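PDB 6IMV: endo-beta-1,2-glucanase, which hydrolyses internal beta-1,2-glucosidic linkages of beta-1,2-glucans, and is seen here in complex with the disaccharide sophorose. Local coordinates for residues A180-N185 / S448-Q453; A91-G96 / G114-I119; L310-Y315 / Q453-E458; V87-H92 / A98-F103. All blocks are in the same frame, centred on the assembly; numbering follows the deposited sequence.

Interaction 1. Residues A180-N185 / S448-Q453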
# COMPACT_ATOMS: atom_id res chain seq x y z
N ALA A 180 -8.73 -5.29 -17.45
CA ALA A 180 -8.92 -6.52 -18.21
C ALA A 180 -9.95 -6.29 -19.33
O ALA A 180 -9.73 -6.72 -20.46
CB ALA A 180 -9.35 -7.62 -17.29
N GLU A 181 -11.04 -5.59 -19.01
CA GLU A 181 -12.11 -5.34 -19.98
C GLU A 181 -11.62 -4.35 -21.05
O GLU A 181 -11.97 -4.51 -22.22
CB GLU A 181 -13.39 -4.90 -19.26
CG GLU A 181 -14.03 -6.06 -18.51
CD GLU A 181 -15.17 -5.72 -17.57
OE1 GLU A 181 -15.53 -4.53 -17.47
OE2 GLU A 181 -15.69 -6.65 -16.92
N ASN A 182 -10.74 -3.42 -20.68
CA ASN A 182 -10.17 -2.44 -21.62
C ASN A 182 -9.35 -3.11 -22.73
O ASN A 182 -9.10 -2.47 -23.74
CB ASN A 182 -9.30 -1.40 -20.92
CG ASN A 182 -10.09 -0.31 -20.25
OD1 ASN A 182 -11.31 -0.23 -20.42
ND2 ASN A 182 -9.42 0.54 -19.48
N THR A 183 -8.89 -4.36 -22.54
CA THR A 183 -8.06 -5.05 -23.54
C THR A 183 -8.88 -5.56 -24.73
O THR A 183 -8.30 -5.87 -25.77
CB THR A 183 -7.32 -6.27 -22.96
OG1 THR A 183 -8.28 -7.23 -22.54
CG2 THR A 183 -6.39 -5.93 -21.81
N SER A 184 -10.19 -5.75 -24.56
CA SER A 184 -11.06 -6.41 -25.57
C SER A 184 -10.65 -7.88 -25.84
O SER A 184 -11.20 -8.51 -26.74
CB SER A 184 -11.11 -5.63 -26.86
OG SER A 184 -11.83 -4.42 -26.68
N ASN A 185 -9.71 -8.43 -25.06
CA ASN A 185 -9.31 -9.84 -25.16
C ASN A 185 -10.38 -10.68 -24.47
O ASN A 185 -10.71 -10.42 -23.30
CB ASN A 185 -7.91 -10.04 -24.57
CG ASN A 185 -7.49 -11.49 -24.48
OD1 ASN A 185 -8.21 -12.34 -23.97
ND2 ASN A 185 -6.28 -11.77 -24.93
N SER A 448 -5.84 4.85 -9.85
CA SER A 448 -6.95 5.80 -9.73
C SER A 448 -7.56 6.15 -11.10
O SER A 448 -8.78 6.42 -11.18
CB SER A 448 -6.57 7.03 -8.97
OG SER A 448 -5.56 7.76 -9.62
N GLY A 449 -6.74 6.14 -12.16
CA GLY A 449 -7.21 6.33 -13.54
C GLY A 449 -8.18 5.24 -13.97
O GLY A 449 -9.26 5.52 -14.48
N LEU A 450 -7.79 3.98 -13.79
CA LEU A 450 -8.66 2.84 -14.08
C LEU A 450 -9.95 2.91 -13.24
O LEU A 450 -11.04 2.67 -13.76
CB LEU A 450 -7.89 1.55 -13.81
CG LEU A 450 -6.89 1.16 -14.89
CD1 LEU A 450 -5.89 0.14 -14.37
CD2 LEU A 450 -7.60 0.64 -16.13
N VAL A 451 -9.81 3.24 -11.96
CA VAL A 451 -10.94 3.26 -11.05
C VAL A 451 -11.89 4.39 -11.47
O VAL A 451 -13.10 4.19 -11.52
CB VAL A 451 -10.46 3.40 -9.59
CG1 VAL A 451 -11.59 3.78 -8.64
CG2 VAL A 451 -9.77 2.12 -9.14
N SER A 452 -11.33 5.55 -11.81
CA SER A 452 -12.09 6.71 -12.26
C SER A 452 -12.93 6.36 -13.51
O SER A 452 -14.09 6.77 -13.63
CB SER A 452 -11.12 7.86 -12.50
OG SER A 452 -11.77 8.93 -13.14
N GLN A 453 -12.34 5.60 -14.43
CA GLN A 453 -13.04 5.22 -15.67
C GLN A 453 -14.31 4.43 -15.33
O GLN A 453 -15.40 4.72 -15.83
CB GLN A 453 -12.10 4.41 -16.55
CG GLN A 453 -12.69 4.03 -17.89
CD GLN A 453 -11.83 3.00 -18.58
OE1 GLN A 453 -10.67 2.78 -18.20
NE2 GLN A 453 -12.38 2.36 -19.59
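Asn182 and Gln453 join their side-chain amides in a pair of hydrogen bonds. Asn182 ND2 gives to Gln453 OE1 at 2.9 Å, and the bond is nearly straight (174°). Gln453 NE2 gives back to Asn182 OD1, also at 2.9 Å but more bent (152°). Each donor meets the oxygen in its carbonyl plane, on a lone pair. The two amides come from opposite directions and are nearly coplanar. This cyclic amide–amide pair joins the last turn of helix 163-182 to helix 448-457 at the protein surface. Beside the pair, Leu450 CD2 lies 3.8 Å from Asn182 ND2. Leu450 also touches Ala179 of helix 163-182. Gln453 reaches across as an extended chain, with CG trans to its backbone N (chi1 -176°). Replacing it with an alanine would probably leave Asn182 ND2 without its acceptor and its amide freer to turn. Asn182 OD1 has a second donor, Gln178 NE2, one turn back on the same helix. Ser184, with positive phi, is the first residue to leave helical angles. Thr183 OG1 gives to Ala180 O at 2.6 Å and accepts from Asn185 N at 3.1 Å, the latter forming an ST turn.

Interaction 2. Residues A91-G96 / G114-I119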
# COMPACT_ATOMS: atom_id res chain seq x y z
N ALA A 91 -3.17 -5.17 -12.63
CA ALA A 91 -4.07 -4.32 -13.40
C ALA A 91 -3.27 -3.59 -14.49
O ALA A 91 -3.68 -3.58 -15.66
CB ALA A 91 -4.82 -3.37 -12.50
N HIS A 92 -2.11 -3.04 -14.12
CA HIS A 92 -1.24 -2.36 -15.09
C HIS A 92 -0.68 -3.36 -16.11
O HIS A 92 -0.63 -3.07 -17.31
CB HIS A 92 -0.13 -1.58 -14.37
CG HIS A 92 -0.64 -0.39 -13.62
ND1 HIS A 92 -1.15 0.72 -14.25
CD2 HIS A 92 -0.72 -0.14 -12.29
CE1 HIS A 92 -1.51 1.61 -13.35
NE2 HIS A 92 -1.26 1.10 -12.14
N ALA A 93 -0.24 -4.52 -15.61
CA ALA A 93 0.39 -5.55 -16.44
C ALA A 93 -0.59 -6.02 -17.52
O ALA A 93 -0.23 -6.09 -18.71
CB ALA A 93 0.86 -6.70 -15.60
N ILE A 94 -1.83 -6.34 -17.13
CA ILE A 94 -2.80 -6.89 -18.08
C ILE A 94 -3.23 -5.82 -19.10
O ILE A 94 -3.65 -6.17 -20.18
CB ILE A 94 -4.03 -7.53 -17.39
CG1 ILE A 94 -4.68 -8.57 -18.31
CG2 ILE A 94 -5.03 -6.48 -16.93
CD1 ILE A 94 -5.60 -9.52 -17.62
N ALA A 95 -3.13 -4.54 -18.73
CA ALA A 95 -3.49 -3.42 -19.61
C ALA A 95 -2.38 -3.15 -20.64
O ALA A 95 -2.57 -2.36 -21.54
CB ALA A 95 -3.78 -2.19 -18.81
N GLY A 96 -1.22 -3.81 -20.49
CA GLY A 96 -0.12 -3.71 -21.45
C GLY A 96 0.88 -2.62 -21.10
O GLY A 96 1.67 -2.24 -21.95
N GLY A 114 -0.37 -12.08 -19.99
CA GLY A 114 -0.66 -13.49 -19.79
C GLY A 114 -0.27 -13.96 -18.39
O GLY A 114 -1.00 -14.74 -17.77
N ILE A 115 0.88 -13.48 -17.89
CA ILE A 115 1.34 -13.82 -16.55
C ILE A 115 0.33 -13.28 -15.51
O ILE A 115 -0.12 -14.04 -14.64
CB ILE A 115 2.77 -13.31 -16.28
CG1 ILE A 115 3.80 -14.04 -17.16
CG2 ILE A 115 3.12 -13.44 -14.81
CD1 ILE A 115 5.15 -13.35 -17.25
N ALA A 116 -0.04 -12.01 -15.63
CA ALA A 116 -1.02 -11.41 -14.72
C ALA A 116 -2.35 -12.18 -14.77
O ALA A 116 -2.93 -12.51 -13.72
CB ALA A 116 -1.22 -9.95 -15.05
N ALA A 117 -2.83 -12.48 -15.98
CA ALA A 117 -4.13 -13.15 -16.17
C ALA A 117 -4.10 -14.54 -15.52
O ALA A 117 -5.02 -14.93 -14.81
CB ALA A 117 -4.47 -13.24 -17.64
N SER A 118 -3.02 -15.27 -15.75
CA SER A 118 -2.87 -16.63 -15.24
C SER A 118 -2.90 -16.65 -13.70
O SER A 118 -3.62 -17.48 -13.10
CB SER A 118 -1.62 -17.25 -15.76
OG SER A 118 -1.38 -18.47 -15.11
N ILE A 119 -2.13 -15.76 -13.06
CA ILE A 119 -2.05 -15.75 -11.61
C ILE A 119 -3.40 -15.32 -11.02
O ILE A 119 -3.86 -15.88 -10.03
CB ILE A 119 -0.88 -14.87 -11.12
CG1 ILE A 119 0.48 -15.43 -11.55
CG2 ILE A 119 -0.94 -14.70 -9.60
CD1 ILE A 119 1.63 -14.45 -11.47
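Ile94 and Ala116 bring the two helix backbones close, with their CA atoms 5.9 Å apart. Such a short separation depends on small side chains. Ala93 and Ala116 both point across the interface, and their CB methyls meet at 3.9 Å. The same Ala116 methyl lies 4.2 Å from the backbone N of Ile94. It therefore rests on the backbone of helix 80-94 as well as on its side chains, and it also touches Tyr90 one turn back. Ile94 supplies the longer arm. Its CG1 branch is turned away from the backbone N (chi1 -156°), and the chain stays extended to CD1. This carries CD1 over to Ala117, where it meets CB at 3.9 Å. Ile94 thus passes beside Ala116 and ends on Ala117, while Ala93 meets Ala116 directly. No hydrogen bond crosses the contact. Around it, Ala93 and Ile115 both touch Leu104 of helix 98-104, and Ile94 also packs on Phe176 and Ala179 of helix 163-182. Just beyond the contact, helix 80-94 comes to its end in a Schellman motif at Gly96. Gly96 N bonds back to Ala93 O at 3.1 Å. Gly96 has positive phi (92°), where a CB would press on the carbonyl oxygen of Ala95. The arrangement is a close, alanine-lined helix–helix packing beside that Schellman motif, consistent with the paired helices of an (alpha/alpha)6 barrel.

Interaction 3. Residues L310-Y315 / Q453-E458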
# COMPACT_ATOMS: atom_id res chain seq x y z
N LEU A 310 -3.67 6.05 -4.10
CA LEU A 310 -3.25 5.07 -5.13
C LEU A 310 -4.47 4.41 -5.78
O LEU A 310 -4.33 3.83 -6.86
CB LEU A 310 -2.37 3.98 -4.51
CG LEU A 310 -0.97 4.37 -4.04
CD1 LEU A 310 -0.38 3.26 -3.18
CD2 LEU A 310 -0.06 4.67 -5.22
N GLU A 311 -5.61 4.40 -5.10
CA GLU A 311 -6.72 3.51 -5.47
C GLU A 311 -7.97 4.28 -5.93
O GLU A 311 -8.79 3.72 -6.60
CB GLU A 311 -7.06 2.59 -4.29
CG GLU A 311 -5.87 1.78 -3.82
CD GLU A 311 -6.22 0.46 -3.16
OE1 GLU A 311 -7.24 -0.18 -3.56
OE2 GLU A 311 -5.50 0.08 -2.23
N MET A 312 -8.13 5.55 -5.55
CA MET A 312 -9.28 6.35 -5.98
C MET A 312 -8.80 7.73 -6.38
O MET A 312 -7.77 8.18 -5.90
CB MET A 312 -10.33 6.45 -4.87
CG MET A 312 -10.90 5.10 -4.47
SD MET A 312 -12.22 5.23 -3.28
CE MET A 312 -13.61 5.68 -4.32
N PRO A 313 -9.50 8.42 -7.31
CA PRO A 313 -9.00 9.67 -7.89
C PRO A 313 -9.16 10.91 -6.99
O PRO A 313 -9.72 11.92 -7.41
CB PRO A 313 -9.84 9.78 -9.18
CG PRO A 313 -11.15 9.14 -8.82
CD PRO A 313 -10.77 7.98 -7.91
N TYR A 314 -8.58 10.84 -5.79
CA TYR A 314 -8.51 11.95 -4.86
C TYR A 314 -7.85 13.17 -5.51
O TYR A 314 -8.25 14.30 -5.23
CB TYR A 314 -7.73 11.53 -3.61
CG TYR A 314 -8.55 10.71 -2.64
CD1 TYR A 314 -9.29 11.33 -1.65
CD2 TYR A 314 -8.58 9.32 -2.71
CE1 TYR A 314 -10.05 10.59 -0.76
CE2 TYR A 314 -9.34 8.57 -1.82
CZ TYR A 314 -10.08 9.21 -0.85
OH TYR A 314 -10.85 8.51 0.04
N TYR A 315 -6.83 12.96 -6.35
CA TYR A 315 -6.03 14.07 -6.88
C TYR A 315 -6.70 14.73 -8.10
O TYR A 315 -6.13 15.69 -8.63
CB TYR A 315 -4.60 13.61 -7.18
CG TYR A 315 -3.79 13.27 -5.96
CD1 TYR A 315 -4.23 13.57 -4.68
CD2 TYR A 315 -2.56 12.62 -6.08
CE1 TYR A 315 -3.49 13.23 -3.56
CE2 TYR A 315 -1.80 12.30 -4.97
CZ TYR A 315 -2.26 12.61 -3.70
OH TYR A 315 -1.53 12.29 -2.59
N GLN A 453 -12.34 5.60 -14.43
CA GLN A 453 -13.04 5.22 -15.67
C GLN A 453 -14.31 4.43 -15.33
O GLN A 453 -15.40 4.72 -15.83
CB GLN A 453 -12.10 4.41 -16.55
CG GLN A 453 -12.69 4.03 -17.89
CD GLN A 453 -11.83 3.00 -18.58
OE1 GLN A 453 -10.67 2.78 -18.20
NE2 GLN A 453 -12.38 2.36 -19.59
N LYS A 454 -14.17 3.44 -14.44
CA LYS A 454 -15.25 2.53 -14.08
C LYS A 454 -16.27 3.28 -13.22
O LYS A 454 -17.48 3.09 -13.37
CB LYS A 454 -14.65 1.29 -13.40
CG LYS A 454 -15.61 0.13 -13.15
CD LYS A 454 -14.88 -1.12 -12.70
CE LYS A 454 -15.80 -2.18 -12.13
NZ LYS A 454 -16.79 -2.65 -13.12
N MET A 455 -15.80 4.15 -12.32
CA MET A 455 -16.69 4.98 -11.49
C MET A 455 -17.57 5.86 -12.39
O MET A 455 -18.77 6.01 -12.13
CB MET A 455 -15.89 5.87 -10.53
CG MET A 455 -15.24 5.10 -9.39
SD MET A 455 -14.39 6.22 -8.25
CE MET A 455 -15.76 6.69 -7.19
N LYS A 456 -16.98 6.44 -13.44
CA LYS A 456 -17.72 7.28 -14.38
C LYS A 456 -18.76 6.44 -15.12
O LYS A 456 -19.92 6.84 -15.24
CB LYS A 456 -16.77 7.98 -15.35
CG LYS A 456 -16.03 9.17 -14.75
CD LYS A 456 -14.90 9.69 -15.61
CE LYS A 456 -14.22 10.88 -14.98
NZ LYS A 456 -13.01 11.28 -15.75
N ALA A 457 -18.36 5.24 -15.56
CA ALA A 457 -19.26 4.33 -16.27
C ALA A 457 -20.42 3.89 -15.35
O ALA A 457 -21.51 3.65 -15.84
CB ALA A 457 -18.49 3.17 -16.82
N GLU A 458 -20.19 3.82 -14.03
CA GLU A 458 -21.21 3.36 -13.08
C GLU A 458 -21.87 4.56 -12.38
O GLU A 458 -22.63 4.38 -11.44
CB GLU A 458 -20.60 2.37 -12.09
CG GLU A 458 -20.23 1.06 -12.77
CD GLU A 458 -19.40 0.04 -11.99
OE1 GLU A 458 -19.18 0.24 -10.77
OE2 GLU A 458 -18.98 -0.94 -12.62
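Met312 and Met455 take the same shape: in each, CG lies opposite the carbonyl carbon, the chain runs straight to SD, and a bend at chi3 (79° in Met312, 85° in Met455) turns the methyl aside. The two chains cross at about a right angle, and the bends bring their ends together. Met312 CE meets Met455 CE at 3.7 Å, and it lies 4.0 Å from Met455 SD. The sulfur has a second neighbour, Pro313, whose ring carbon CD is also 4.0 Å from Met455 SD. One thioether therefore sits against both the methionine methyl and the proline ring. Nothing polar bridges the two segments here. All three residues are buried, and all three also touch Phe464 of helix 461-475. Met312 packs further on Trp171 and Trp256, while Met455 packs on Phe260 and Ile460.

On the helix side, Lys454 NZ forms a salt bridge with Glu458 OE2 at 2.8 Å. Lys454 NZ also bonds to Gln196 OE1, and Glu458 OE1 to Tyr174 OH, so the pair is tied to neighbouring helices. On the loop side, Tyr314 N bonds to Met312 O at 2.8 Å across Pro313. Pro313 is the centre of an inverse gamma turn, and its ring faces the helix. The contact is a loop-on-helix hydrophobic packing, in which that turn before helix 318-337 lies against the C-terminal part of helix 448-457.

Interaction 4. Residues V87-H92 / A98-F103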
# COMPACT_ATOMS: atom_id res chain seq x y z
N VAL A 87 -2.54 -7.07 -6.92
CA VAL A 87 -3.64 -6.91 -7.87
C VAL A 87 -3.45 -5.61 -8.66
O VAL A 87 -3.64 -5.60 -9.89
CB VAL A 87 -5.01 -7.02 -7.18
CG1 VAL A 87 -6.15 -6.52 -8.06
CG2 VAL A 87 -5.27 -8.45 -6.73
N MET A 88 -3.07 -4.52 -7.98
CA MET A 88 -2.85 -3.23 -8.65
C MET A 88 -1.75 -3.38 -9.71
O MET A 88 -1.89 -2.87 -10.83
CB MET A 88 -2.45 -2.14 -7.64
CG MET A 88 -3.63 -1.56 -6.90
SD MET A 88 -3.19 -0.14 -5.86
CE MET A 88 -2.56 -0.98 -4.41
N LEU A 89 -0.66 -4.09 -9.37
CA LEU A 89 0.43 -4.35 -10.31
C LEU A 89 -0.13 -5.10 -11.53
O LEU A 89 0.18 -4.76 -12.67
CB LEU A 89 1.52 -5.15 -9.60
CG LEU A 89 2.81 -5.47 -10.35
CD1 LEU A 89 2.67 -6.71 -11.20
CD2 LEU A 89 3.32 -4.31 -11.18
N TYR A 90 -0.95 -6.13 -11.26
CA TYR A 90 -1.52 -6.97 -12.31
C TYR A 90 -2.49 -6.18 -13.20
O TYR A 90 -2.63 -6.50 -14.38
CB TYR A 90 -2.19 -8.21 -11.73
CG TYR A 90 -1.26 -9.21 -11.09
CD1 TYR A 90 0.10 -9.26 -11.38
CD2 TYR A 90 -1.76 -10.13 -10.18
CE1 TYR A 90 0.92 -10.19 -10.76
CE2 TYR A 90 -0.95 -11.06 -9.56
CZ TYR A 90 0.40 -11.10 -9.86
OH TYR A 90 1.19 -12.01 -9.23
N ALA A 91 -3.17 -5.17 -12.63
CA ALA A 91 -4.07 -4.32 -13.40
C ALA A 91 -3.27 -3.59 -14.49
O ALA A 91 -3.68 -3.58 -15.66
CB ALA A 91 -4.82 -3.37 -12.50
N HIS A 92 -2.11 -3.04 -14.12
CA HIS A 92 -1.24 -2.36 -15.09
C HIS A 92 -0.68 -3.36 -16.11
O HIS A 92 -0.63 -3.07 -17.31
CB HIS A 92 -0.13 -1.58 -14.37
CG HIS A 92 -0.64 -0.39 -13.62
ND1 HIS A 92 -1.15 0.72 -14.25
CD2 HIS A 92 -0.72 -0.14 -12.29
CE1 HIS A 92 -1.51 1.61 -13.35
NE2 HIS A 92 -1.26 1.10 -12.14
N ALA A 98 4.09 -0.83 -20.18
CA ALA A 98 5.47 -1.19 -20.48
C ALA A 98 6.29 -1.23 -19.19
O ALA A 98 7.16 -2.07 -19.04
CB ALA A 98 6.07 -0.23 -21.48
N ASP A 99 6.00 -0.29 -18.27
CA ASP A 99 6.65 -0.24 -16.96
C ASP A 99 6.30 -1.49 -16.14
O ASP A 99 7.16 -2.06 -15.50
CB ASP A 99 6.32 1.06 -16.21
CG ASP A 99 7.24 2.23 -16.55
OD1 ASP A 99 8.17 2.04 -17.39
OD2 ASP A 99 7.05 3.32 -15.97
N ALA A 100 5.02 -1.89 -16.13
CA ALA A 100 4.61 -3.10 -15.42
C ALA A 100 5.29 -4.34 -16.02
O ALA A 100 5.60 -5.28 -15.31
CB ALA A 100 3.11 -3.25 -15.43
N ALA A 101 5.54 -4.32 -17.34
CA ALA A 101 6.20 -5.42 -18.06
C ALA A 101 7.69 -5.46 -17.70
O ALA A 101 8.28 -6.53 -17.60
CB ALA A 101 6.00 -5.27 -19.55
N ARG A 102 8.31 -4.29 -17.52
CA ARG A 102 9.71 -4.19 -17.06
C ARG A 102 9.86 -4.89 -15.70
O ARG A 102 10.88 -5.52 -15.46
CB ARG A 102 10.15 -2.73 -16.99
CG ARG A 102 11.56 -2.52 -16.48
CD ARG A 102 12.61 -2.90 -17.50
NE ARG A 102 13.91 -2.41 -17.06
CZ ARG A 102 15.07 -2.83 -17.56
NH1 ARG A 102 15.10 -3.66 -18.59
NH2 ARG A 102 16.19 -2.42 -17.01
N PHE A 103 8.84 -4.76 -14.84
CA PHE A 103 8.76 -5.45 -13.55
C PHE A 103 8.50 -6.95 -13.76
O PHE A 103 9.26 -7.78 -13.25
CB PHE A 103 7.67 -4.81 -12.69
CG PHE A 103 7.43 -5.45 -11.34
CD1 PHE A 103 6.64 -6.58 -11.22
CD2 PHE A 103 7.97 -4.91 -10.18
CE1 PHE A 103 6.40 -7.16 -9.98
CE2 PHE A 103 7.74 -5.49 -8.94
CZ PHE A 103 6.95 -6.61 -8.85
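Tyr90 OH is held by two hydrogen-bond partners, Gln86 NE2 and His45 NE2. The neighbouring Leu89 points toward helix 98-104 and carries the contact with Ala100 and Phe103. Helices 80-94 and 98-104 form a helix–loop–helix unit joined by a very short connection. The short segments run at 121° to each other, with axes 9.1 Å apart. Leu89 holds CG opposite its backbone N (chi1 -176°), which puts both methyls at the Phe103 ring. CD2 lies over one face of the ring, displaced toward its rim, and is 4.0 Å from Phe103 CD1. CD1 is equally close to Phe103 CE1, at 4.0 Å. With Leu89 cut back to an alanine, this face of Phe103 would probably lose its cover and the ring be freer to shift. Nearer the connection, Ala100 fits between Leu89 and His92. It is 4.4 Å from Leu89 CD2 to Ala100 CB. The backbone N of Ala100 bonds to Ser97 OG in the connection. The ring of His92 leads away from the contact, and NE2 makes a weak hydrogen bond to Gly446 O. His92 CB stays behind, 3.8 Å from Ala100 CB.

How the interactions relate
Interactions 2, 3 and 4 are buried and apolar across their segments. Interaction 1 lies at the surface and is carried by paired amides. Interactions 2 and 4 both use helix 80-94, sharing Ala91 and His92, and set it against the next two helices in the chain. Alanine methyls allow a close approach in both; interaction 4 adds a leucine laid over a phenylalanine ring, interaction 2 an isoleucine arm. Interactions 1 and 3 share helix 448-457 and Gln453, one facing helix 163-182 and the other a loop. Interaction 1 also touches the other three: Leu450 meets Ala91, and Val451 meets Glu311. Interactions 2 and 3 do not touch, their nearest atoms being about 7 Å apart.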